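Local coordinates for protein Asp/Glu-specific dipeptidyl-peptidase (Flavobacterium psychrophilum, PDB 5JXF) that removes dipeptides from the N-terminus of oligopeptides as a serine-type peptidase of family S46, with strict specificity for aspartate or glutamate at the P1 position, at residues E194-I199 with Y564-L569; G322-D327 with G619-D624; D406-V411 with L421-Y426. All coordinates share one frame; numbering follows the deposited sequence.

Contact 1 of 3, residues E194-I199 with Y564-L569; sequences EGNQYI and YMKAQL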
loop_
_atom_site.group_PDB
_atom_site.type_symbol
_atom_site.label_atom_id
_atom_site.label_comp_id
_atom_site.label_asym_id
_atom_site.label_seq_id
_atom_site.Cartn_x
_atom_site.Cartn_y
_atom_site.Cartn_z
ATOM N N GLU A 194 -27.918 8.188 25.884
ATOM C CA GLU A 194 -27.551 7.319 27.008
ATOM C C GLU A 194 -28.661 7.222 28.051
ATOM O O GLU A 194 -28.435 6.735 29.154
ATOM C CB GLU A 194 -26.259 7.814 27.672
ATOM C CG GLU A 194 -25.039 7.807 26.750
ATOM C CD GLU A 194 -24.446 6.419 26.551
ATOM O OE1 GLU A 194 -24.923 5.463 27.202
ATOM O OE2 GLU A 194 -23.512 6.288 25.728
ATOM N N GLY A 195 -29.854 7.693 27.701
ATOM C CA GLY A 195 -31.007 7.581 28.580
ATOM C C GLY A 195 -31.643 8.903 28.962
ATOM O O GLY A 195 -32.641 8.932 29.693
ATOM N N ASN A 196 -31.067 9.999 28.477
ATOM C CA ASN A 196 -31.610 11.330 28.740
ATOM C C ASN A 196 -32.828 11.654 27.884
ATOM O O ASN A 196 -33.512 12.650 28.110
ATOM C CB ASN A 196 -30.536 12.394 28.515
ATOM C CG ASN A 196 -29.496 12.410 29.609
ATOM O OD1 ASN A 196 -29.738 12.926 30.700
ATOM N ND2 ASN A 196 -28.317 11.865 29.319
ATOM N N GLN A 197 -33.102 10.816 26.892
ATOM C CA GLN A 197 -34.209 11.079 25.982
ATOM C C GLN A 197 -34.784 9.780 25.424
ATOM O O GLN A 197 -34.051 8.831 25.162
ATOM C CB GLN A 197 -33.755 12.004 24.841
ATOM C CG GLN A 197 -34.853 12.340 23.837
ATOM C CD GLN A 197 -34.417 13.338 22.777
ATOM O OE1 GLN A 197 -33.236 13.672 22.655
ATOM N NE2 GLN A 197 -35.383 13.831 22.009
ATOM N N TYR A 198 -36.099 9.738 25.253
ATOM C CA TYR A 198 -36.758 8.561 24.699
ATOM C C TYR A 198 -37.697 8.961 23.569
ATOM O O TYR A 198 -38.553 9.841 23.737
ATOM C CB TYR A 198 -37.519 7.800 25.788
ATOM C CG TYR A 198 -36.613 7.158 26.811
ATOM C CD1 TYR A 198 -36.157 7.873 27.913
ATOM C CD2 TYR A 198 -36.200 5.838 26.669
ATOM C CE1 TYR A 198 -35.319 7.285 28.854
ATOM C CE2 TYR A 198 -35.368 5.242 27.606
ATOM C CZ TYR A 198 -34.930 5.969 28.696
ATOM O OH TYR A 198 -34.095 5.378 29.623
ATOM N N ILE A 199 -37.521 8.319 22.415
ATOM C CA ILE A 199 -38.305 8.632 21.229
ATOM C C ILE A 199 -38.987 7.394 20.688
ATOM O O ILE A 199 -38.342 6.348 20.541
ATOM C CB ILE A 199 -37.437 9.221 20.113
ATOM C CG1 ILE A 199 -36.850 10.567 20.536
ATOM C CG2 ILE A 199 -38.245 9.355 18.822
ATOM C CD1 ILE A 199 -35.775 11.072 19.583
ATOM N N TYR A 564 -22.767 11.658 32.624
ATOM C CA TYR A 564 -21.683 12.298 31.896
ATOM C C TYR A 564 -22.225 12.924 30.609
ATOM O O TYR A 564 -21.834 14.033 30.237
ATOM C CB TYR A 564 -20.578 11.281 31.590
ATOM C CG TYR A 564 -19.288 11.875 31.069
ATOM C CD1 TYR A 564 -18.934 13.192 31.344
ATOM C CD2 TYR A 564 -18.429 11.117 30.286
ATOM C CE1 TYR A 564 -17.756 13.729 30.859
ATOM C CE2 TYR A 564 -17.254 11.639 29.793
ATOM C CZ TYR A 564 -16.918 12.945 30.078
ATOM O OH TYR A 564 -15.740 13.455 29.582
ATOM N N MET A 565 -23.138 12.211 29.949
ATOM C CA MET A 565 -23.765 12.688 28.716
ATOM C C MET A 565 -24.567 13.962 28.972
ATOM O O MET A 565 -24.394 14.969 28.283
ATOM C CB MET A 565 -24.669 11.600 28.125
ATOM C CG MET A 565 -25.168 11.863 26.701
ATOM S SD MET A 565 -23.823 11.949 25.493
ATOM C CE MET A 565 -23.914 13.673 25.013
ATOM N N LYS A 566 -25.434 13.908 29.980
ATOM C CA LYS A 566 -26.247 15.058 30.378
ATOM C C LYS A 566 -25.385 16.257 30.757
ATOM O O LYS A 566 -25.722 17.401 30.450
ATOM C CB LYS A 566 -27.162 14.678 31.546
ATOM C CG LYS A 566 -27.998 15.817 32.118
ATOM C CD LYS A 566 -28.862 15.316 33.276
ATOM C CE LYS A 566 -29.392 16.451 34.134
ATOM N NZ LYS A 566 -30.263 17.381 33.368
ATOM N N ALA A 567 -24.269 15.985 31.421
ATOM C CA ALA A 567 -23.358 17.038 31.846
ATOM C C ALA A 567 -22.825 17.797 30.644
ATOM O O ALA A 567 -22.811 19.028 30.629
ATOM C CB ALA A 567 -22.211 16.458 32.655
ATOM N N GLN A 568 -22.393 17.051 29.634
ATOM C CA GLN A 568 -21.821 17.653 28.438
ATOM C C GLN A 568 -22.887 18.426 27.667
ATOM O O GLN A 568 -22.604 19.469 27.079
ATOM C CB GLN A 568 -21.167 16.582 27.560
ATOM C CG GLN A 568 -19.928 15.957 28.197
ATOM C CD GLN A 568 -19.265 14.913 27.314
ATOM O OE1 GLN A 568 -18.820 15.203 26.196
ATOM N NE2 GLN A 568 -19.190 13.687 27.820
ATOM N N LEU A 569 -24.115 17.923 27.694
ATOM C CA LEU A 569 -25.229 18.610 27.055
ATOM C C LEU A 569 -25.488 19.973 27.704
ATOM O O LEU A 569 -25.872 20.926 27.024
ATOM C CB LEU A 569 -26.483 17.743 27.112
ATOM C CG LEU A 569 -26.609 16.706 25.993
ATOM C CD1 LEU A 569 -27.612 15.617 26.343
ATOM C CD2 LEU A 569 -27.007 17.386 24.699
#
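Glu194 meets Met565 through methylene groups alone: its CG lies 4.1 Å from Met565 CB, and the two side chains cross at about a right angle. Gly195 carries the chain through phi 121°, a conformation in which a CB would press on the carbonyl O of Glu194. This turn delivers Asn196, whose amide reaches the helix and makes the largest single share of the contact. With CG beside its own backbone N and anti to the carbonyl carbon (chi1 -73°), Asn196 sets OD1 3.2 Å from Lys566 CB and 3.6 Å from Lys566 CD, so that the oxygen lies against the aliphatic part of the lysine. ND2 packs 3.8 Å from Met565 CB, and its hydrogen bonds run to Phe193 O of its own turn and to Arg562 O, one helical turn before Lys566. The charged end of Lys566 leads away to a salt bridge with Glu570. Asn196 and Gln197 both face Phe192 in a classic beta bulge, where strand 186-192 turns back into strand 197-214. The contact thus sets the tip of this antiparallel hairpin against helix 547-571, which on other sides carries Tyr564 and Ala567 onto helix 360-375.

Contact 2 of 3, residues G322-D327 with G619-D624; sequences GFMRKD and GDYEFD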
loop_
_atom_site.group_PDB
_atom_site.type_symbol
_atom_site.label_atom_id
_atom_site.label_comp_id
_atom_site.label_asym_id
_atom_site.label_seq_id
_atom_site.Cartn_x
_atom_site.Cartn_y
_atom_site.Cartn_z
ATOM N N GLY A 322 -8.334 -20.901 4.723
ATOM C CA GLY A 322 -7.692 -22.071 4.146
ATOM C C GLY A 322 -8.670 -23.027 3.483
ATOM O O GLY A 322 -8.516 -23.374 2.313
ATOM N N PHE A 323 -9.686 -23.447 4.229
ATOM C CA PHE A 323 -10.667 -24.396 3.710
ATOM C C PHE A 323 -11.509 -23.829 2.568
ATOM O O PHE A 323 -11.947 -24.572 1.686
ATOM C CB PHE A 323 -11.595 -24.872 4.827
ATOM C CG PHE A 323 -10.963 -25.851 5.771
ATOM C CD1 PHE A 323 -10.326 -25.415 6.919
ATOM C CD2 PHE A 323 -11.011 -27.210 5.508
ATOM C CE1 PHE A 323 -9.753 -26.316 7.789
ATOM C CE2 PHE A 323 -10.438 -28.117 6.372
ATOM C CZ PHE A 323 -9.806 -27.670 7.513
ATOM N N MET A 324 -11.740 -22.521 2.587
ATOM C CA MET A 324 -12.598 -21.887 1.590
ATOM C C MET A 324 -11.872 -21.620 0.262
ATOM O O MET A 324 -12.499 -21.599 -0.794
ATOM C CB MET A 324 -13.166 -20.583 2.137
ATOM C CG MET A 324 -14.013 -20.761 3.385
ATOM S SD MET A 324 -14.289 -19.192 4.227
ATOM C CE MET A 324 -15.317 -18.360 3.035
ATOM N N ARG A 325 -10.562 -21.401 0.310
ATOM C CA ARG A 325 -9.799 -21.201 -0.927
ATOM C C ARG A 325 -9.553 -22.537 -1.630
ATOM O O ARG A 325 -9.146 -22.574 -2.789
ATOM C CB ARG A 325 -8.469 -20.494 -0.642
ATOM C CG ARG A 325 -8.617 -19.100 -0.045
ATOM C CD ARG A 325 -7.282 -18.540 0.444
ATOM N NE ARG A 325 -6.584 -17.788 -0.590
ATOM C CZ ARG A 325 -6.477 -16.462 -0.609
ATOM N NH1 ARG A 325 -7.006 -15.741 0.363
ATOM N NH2 ARG A 325 -5.821 -15.860 -1.594
ATOM N N LYS A 326 -9.813 -23.632 -0.923
ATOM C CA LYS A 326 -9.538 -24.971 -1.443
ATOM C C LYS A 326 -10.801 -25.778 -1.771
ATOM O O LYS A 326 -10.708 -26.922 -2.222
ATOM C CB LYS A 326 -8.683 -25.754 -0.442
ATOM C CG LYS A 326 -7.329 -25.122 -0.151
ATOM C CD LYS A 326 -6.518 -25.971 0.824
ATOM C CE LYS A 326 -5.393 -25.168 1.465
ATOM N NZ LYS A 326 -4.896 -24.086 0.562
ATOM N N ASP A 327 -11.971 -25.181 -1.541
ATOM C CA ASP A 327 -13.253 -25.861 -1.731
ATOM C C ASP A 327 -14.381 -24.835 -1.840
ATOM O O ASP A 327 -14.655 -24.109 -0.880
ATOM C CB ASP A 327 -13.522 -26.834 -0.569
ATOM C CG ASP A 327 -14.668 -27.811 -0.852
ATOM O OD1 ASP A 327 -15.574 -27.490 -1.652
ATOM O OD2 ASP A 327 -14.656 -28.918 -0.266
ATOM N N GLY A 619 -7.838 -14.919 -12.249
ATOM C CA GLY A 619 -8.157 -16.089 -11.447
ATOM C C GLY A 619 -7.864 -15.971 -9.963
ATOM O O GLY A 619 -7.868 -16.968 -9.246
ATOM N N ASP A 620 -7.602 -14.753 -9.502
ATOM C CA ASP A 620 -7.342 -14.515 -8.088
ATOM C C ASP A 620 -8.611 -14.594 -7.213
ATOM O O ASP A 620 -9.701 -14.198 -7.624
ATOM C CB ASP A 620 -6.671 -13.154 -7.910
ATOM C CG ASP A 620 -6.301 -12.876 -6.473
ATOM O OD1 ASP A 620 -7.148 -12.319 -5.736
ATOM O OD2 ASP A 620 -5.163 -13.217 -6.079
ATOM N N TYR A 621 -8.441 -15.126 -6.005
ATOM C CA TYR A 621 -9.508 -15.244 -5.006
ATOM C C TYR A 621 -10.285 -13.928 -4.832
ATOM O O TYR A 621 -11.520 -13.912 -4.865
ATOM C CB TYR A 621 -8.904 -15.691 -3.668
ATOM C CG TYR A 621 -9.899 -16.195 -2.640
ATOM C CD1 TYR A 621 -10.509 -17.436 -2.779
ATOM C CD2 TYR A 621 -10.228 -15.425 -1.533
ATOM C CE1 TYR A 621 -11.420 -17.902 -1.839
ATOM C CE2 TYR A 621 -11.132 -15.878 -0.588
ATOM C CZ TYR A 621 -11.726 -17.114 -0.744
ATOM O OH TYR A 621 -12.626 -17.553 0.198
ATOM N N GLU A 622 -9.548 -12.828 -4.690
ATOM C CA GLU A 622 -10.131 -11.518 -4.415
ATOM C C GLU A 622 -10.221 -10.598 -5.637
ATOM O O GLU A 622 -11.243 -9.955 -5.856
ATOM C CB GLU A 622 -9.328 -10.814 -3.316
ATOM C CG GLU A 622 -9.101 -11.653 -2.054
ATOM C CD GLU A 622 -8.192 -10.963 -1.038
ATOM O OE1 GLU A 622 -7.472 -10.017 -1.426
ATOM O OE2 GLU A 622 -8.202 -11.362 0.149
ATOM N N PHE A 623 -9.160 -10.520 -6.436
ATOM C CA PHE A 623 -9.124 -9.498 -7.481
ATOM C C PHE A 623 -9.312 -10.020 -8.903
ATOM O O PHE A 623 -8.951 -9.329 -9.857
ATOM C CB PHE A 623 -7.804 -8.722 -7.430
ATOM C CG PHE A 623 -7.588 -7.956 -6.157
ATOM C CD1 PHE A 623 -8.110 -6.679 -5.996
ATOM C CD2 PHE A 623 -6.850 -8.505 -5.124
ATOM C CE1 PHE A 623 -7.902 -5.956 -4.818
ATOM C CE2 PHE A 623 -6.633 -7.791 -3.940
ATOM C CZ PHE A 623 -7.171 -6.510 -3.793
ATOM N N ASP A 624 -9.870 -11.215 -9.064
ATOM C CA ASP A 624 -10.278 -11.652 -10.402
ATOM C C ASP A 624 -11.439 -10.768 -10.883
ATOM O O ASP A 624 -12.173 -10.215 -10.070
ATOM C CB ASP A 624 -10.673 -13.132 -10.391
ATOM C CG ASP A 624 -10.863 -13.710 -11.781
ATOM O OD1 ASP A 624 -10.517 -13.041 -12.784
ATOM O OD2 ASP A 624 -11.341 -14.859 -11.867
#
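Arg325 and Tyr621 are brought face to face by their torsions: Arg325 CG stands anti to its carbonyl carbon (chi1 -62°) and the chain bends at chi3, while Tyr621 directs its ring at the helix with CG anti to the backbone N (chi1 -165°). The bend folds the guanidinium back over the base of the tyrosine, with the two planes only 21° apart and their centres separated by 4.5 Å. Arg325 CG lies over the ring itself, 3.7 Å from the centroid of Tyr621 in a CH-pi contact, and comes within 3.5 Å of Tyr621 CE1. CZ sits off-centre, so the cation-pi component is displaced toward the CB side of the ring; there Arg325 NH2 approaches Tyr621 CB at 3.7 Å. At the other end of the ring, Tyr621 OH packs 3.6 Å from Met324 CB, and Met324 O lies near the ring plane at its edge. Asp620 shapes the loop that presents the tyrosine. Its OD1 accepts from Glu622 N at 2.7 Å and from Phe623 N at 2.8 Å, the donors arriving from opposite faces of the carboxylate plane, which makes an Asx turn and an Asx motif. The contact joins the last part of helix 295-325 to the loop between helices 609-615 and 627-635, and Lys331 of the next helix adds a second cation-pi partner to Tyr621. Arg325 NH1 is also salt-bridged to Asp321, one turn back, whereas Glu622 OE2 remains beyond salt-bridge distance. The join between the segments thus probably rests on dispersion and the off-centre cation-pi attraction of Arg325 for the ring, with no hydrogen bond between them.

Contact 3 of 3, residues D406-V411 with L421-Y426; sequences DYFNEV and LGYKLY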
loop_
_atom_site.group_PDB
_atom_site.type_symbol
_atom_site.label_atom_id
_atom_site.label_comp_id
_atom_site.label_asym_id
_atom_site.label_seq_id
_atom_site.Cartn_x
_atom_site.Cartn_y
_atom_site.Cartn_z
ATOM N N ASP A 406 -14.762 -11.002 26.975
ATOM C CA ASP A 406 -14.504 -10.951 25.538
ATOM C C ASP A 406 -14.038 -12.299 25.022
ATOM O O ASP A 406 -14.494 -12.772 23.982
ATOM C CB ASP A 406 -13.467 -9.880 25.212
ATOM C CG ASP A 406 -14.050 -8.484 25.222
ATOM O OD1 ASP A 406 -15.289 -8.348 25.099
ATOM O OD2 ASP A 406 -13.261 -7.523 25.343
ATOM N N TYR A 407 -13.134 -12.916 25.774
ATOM C CA TYR A 407 -12.652 -14.244 25.434
ATOM C C TYR A 407 -13.794 -15.260 25.454
ATOM O O TYR A 407 -13.838 -16.151 24.612
ATOM C CB TYR A 407 -11.520 -14.675 26.383
ATOM C CG TYR A 407 -10.154 -14.132 26.006
ATOM C CD1 TYR A 407 -9.415 -14.715 24.980
ATOM C CD2 TYR A 407 -9.601 -13.045 26.673
ATOM C CE1 TYR A 407 -8.178 -14.226 24.611
ATOM C CE2 TYR A 407 -8.347 -12.551 26.313
ATOM C CZ TYR A 407 -7.647 -13.151 25.281
ATOM O OH TYR A 407 -6.414 -12.672 24.908
ATOM N N PHE A 408 -14.731 -15.128 26.390
ATOM C CA PHE A 408 -15.850 -16.076 26.429
ATOM C C PHE A 408 -16.827 -15.887 25.258
ATOM O O PHE A 408 -17.145 -16.846 24.553
ATOM C CB PHE A 408 -16.614 -15.982 27.750
ATOM C CG PHE A 408 -17.785 -16.915 27.821
ATOM C CD1 PHE A 408 -17.607 -18.243 28.171
ATOM C CD2 PHE A 408 -19.069 -16.471 27.514
ATOM C CE1 PHE A 408 -18.688 -19.112 28.228
ATOM C CE2 PHE A 408 -20.149 -17.333 27.564
ATOM C CZ PHE A 408 -19.955 -18.656 27.921
ATOM N N ASN A 409 -17.320 -14.667 25.061
ATOM C CA ASN A 409 -18.171 -14.376 23.906
ATOM C C ASN A 409 -17.533 -14.744 22.557
ATOM O O ASN A 409 -18.210 -15.272 21.669
ATOM C CB ASN A 409 -18.544 -12.892 23.854
ATOM C CG ASN A 409 -19.323 -12.441 25.052
ATOM O OD1 ASN A 409 -20.065 -13.214 25.659
ATOM N ND2 ASN A 409 -19.176 -11.167 25.396
ATOM N N GLU A 410 -16.244 -14.448 22.392
ATOM C CA GLU A 410 -15.623 -14.626 21.079
ATOM C C GLU A 410 -15.368 -16.096 20.801
ATOM O O GLU A 410 -15.489 -16.547 19.665
ATOM C CB GLU A 410 -14.319 -13.825 20.962
ATOM C CG GLU A 410 -14.530 -12.331 20.705
ATOM C CD GLU A 410 -15.027 -12.014 19.290
ATOM O OE1 GLU A 410 -14.585 -12.669 18.319
ATOM O OE2 GLU A 410 -15.866 -11.099 19.145
ATOM N N VAL A 411 -15.051 -16.851 21.842
ATOM C CA VAL A 411 -14.596 -18.217 21.640
ATOM C C VAL A 411 -15.736 -19.220 21.742
ATOM O O VAL A 411 -15.824 -20.158 20.948
ATOM C CB VAL A 411 -13.483 -18.579 22.637
ATOM C CG1 VAL A 411 -13.213 -20.074 22.628
ATOM C CG2 VAL A 411 -12.211 -17.794 22.306
ATOM N N LEU A 421 -23.489 -23.768 19.619
ATOM C CA LEU A 421 -24.738 -24.510 19.721
ATOM C C LEU A 421 -24.915 -25.053 21.137
ATOM O O LEU A 421 -26.029 -25.078 21.675
ATOM C CB LEU A 421 -24.789 -25.648 18.701
ATOM C CG LEU A 421 -26.096 -26.449 18.749
ATOM C CD1 LEU A 421 -27.287 -25.571 18.394
ATOM C CD2 LEU A 421 -26.039 -27.678 17.850
ATOM N N GLY A 422 -23.809 -25.474 21.738
ATOM C CA GLY A 422 -23.821 -25.961 23.104
ATOM C C GLY A 422 -24.275 -24.893 24.075
ATOM O O GLY A 422 -25.071 -25.160 24.972
ATOM N N TYR A 423 -23.780 -23.674 23.891
ATOM C CA TYR A 423 -24.149 -22.570 24.771
ATOM C C TYR A 423 -25.624 -22.163 24.646
ATOM O O TYR A 423 -26.187 -21.561 25.568
ATOM C CB TYR A 423 -23.261 -21.357 24.500
ATOM C CG TYR A 423 -23.568 -20.179 25.396
ATOM C CD1 TYR A 423 -23.355 -20.251 26.765
ATOM C CD2 TYR A 423 -24.093 -19.006 24.879
ATOM C CE1 TYR A 423 -23.639 -19.180 27.588
ATOM C CE2 TYR A 423 -24.377 -17.934 25.691
ATOM C CZ TYR A 423 -24.146 -18.026 27.045
ATOM O OH TYR A 423 -24.430 -16.955 27.862
ATOM N N LYS A 424 -26.250 -22.473 23.512
ATOM C CA LYS A 424 -27.680 -22.199 23.373
ATOM C C LYS A 424 -28.495 -23.223 24.152
ATOM O O LYS A 424 -29.562 -22.904 24.670
ATOM C CB LYS A 424 -28.105 -22.190 21.909
ATOM C CG LYS A 424 -27.552 -21.023 21.115
ATOM C CD LYS A 424 -28.133 -21.007 19.721
ATOM C CE LYS A 424 -27.415 -20.015 18.825
ATOM N NZ LYS A 424 -28.091 -20.002 17.505
ATOM N N LEU A 425 -27.991 -24.451 24.233
ATOM C CA LEU A 425 -28.636 -25.481 25.033
ATOM C C LEU A 425 -28.530 -25.078 26.493
ATOM O O LEU A 425 -29.439 -25.297 27.293
ATOM C CB LEU A 425 -27.994 -26.845 24.797
ATOM C CG LEU A 425 -28.241 -27.456 23.417
ATOM C CD1 LEU A 425 -27.541 -28.799 23.293
ATOM C CD2 LEU A 425 -29.735 -27.587 23.126
ATOM N N TYR A 426 -27.407 -24.459 26.822
ATOM C CA TYR A 426 -27.178 -23.948 28.156
ATOM C C TYR A 426 -28.256 -22.954 28.563
ATOM O O TYR A 426 -28.787 -23.011 29.663
ATOM C CB TYR A 426 -25.818 -23.287 28.221
ATOM C CG TYR A 426 -25.409 -22.831 29.592
ATOM C CD1 TYR A 426 -24.878 -23.728 30.516
ATOM C CD2 TYR A 426 -25.525 -21.495 29.958
ATOM C CE1 TYR A 426 -24.485 -23.305 31.777
ATOM C CE2 TYR A 426 -25.135 -21.061 31.212
ATOM C CZ TYR A 426 -24.618 -21.969 32.116
ATOM O OH TYR A 426 -24.226 -21.533 33.356
#
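Two consecutive helices of the helical part of the S46 fold, 386-415 and 417-435, are joined here by one T-shaped aromatic pair, Phe408 with Tyr423. The edge of Phe408 points at the face of Tyr423: the centroids are 5.4 Å apart and the ring planes stand at 80°. CZ makes the closest approach, 3.7 Å from Tyr423 CE1, and CE2 follows at 3.9 Å from the same carbon. The phenyl edge therefore meets the tyrosine ring over its CD1-CE1-CZ side, away from the ring centre. Both rings reach toward the other helix, each CG standing anti to the backbone N, with chi1 179° in Phe408 and -179° in Tyr423. Phe408 also stacks on Tyr542 and touches Tyr474 of helix 460-477, so its ring ties the pair into a wider aromatic cluster. Three residues further along helix 417-435, Tyr426 hydrogen-bonds Ser543 and rests on helix 530-545. With an alanine in place of Phe408, the face of Tyr423 would probably lose its edge-on partner and Tyr542 its stack, opening a gap between the two helices. No hydrogen bond crosses the segments; the edge-to-face setting, which points slightly positive ring C-H groups toward the pi cloud of Tyr423, is consistent with a weak electrostatic attraction added to dispersion.

The three contacts are separate; none touches another. Contacts 1 and 2 lie on opposite sides of the chain's centre, with their own centres 48 Å apart, and their segments alternate along the sequence. Contact 3 is nested inside the loops closed by both; its nearest atoms are about 17 Å from those of contact 1 and about 16 Å from those of contact 2. All lie away from the probable charge-relay residues His101, Asp237 and Ser662. In contact 2 the side chain of Met324 is about 10 Å from the arginine of the bound Arg-Asp dipeptide. Helix 295-325, which supplies Arg325 to contact 2, also packs against Tyr407 and Glu410 of segment 406-411.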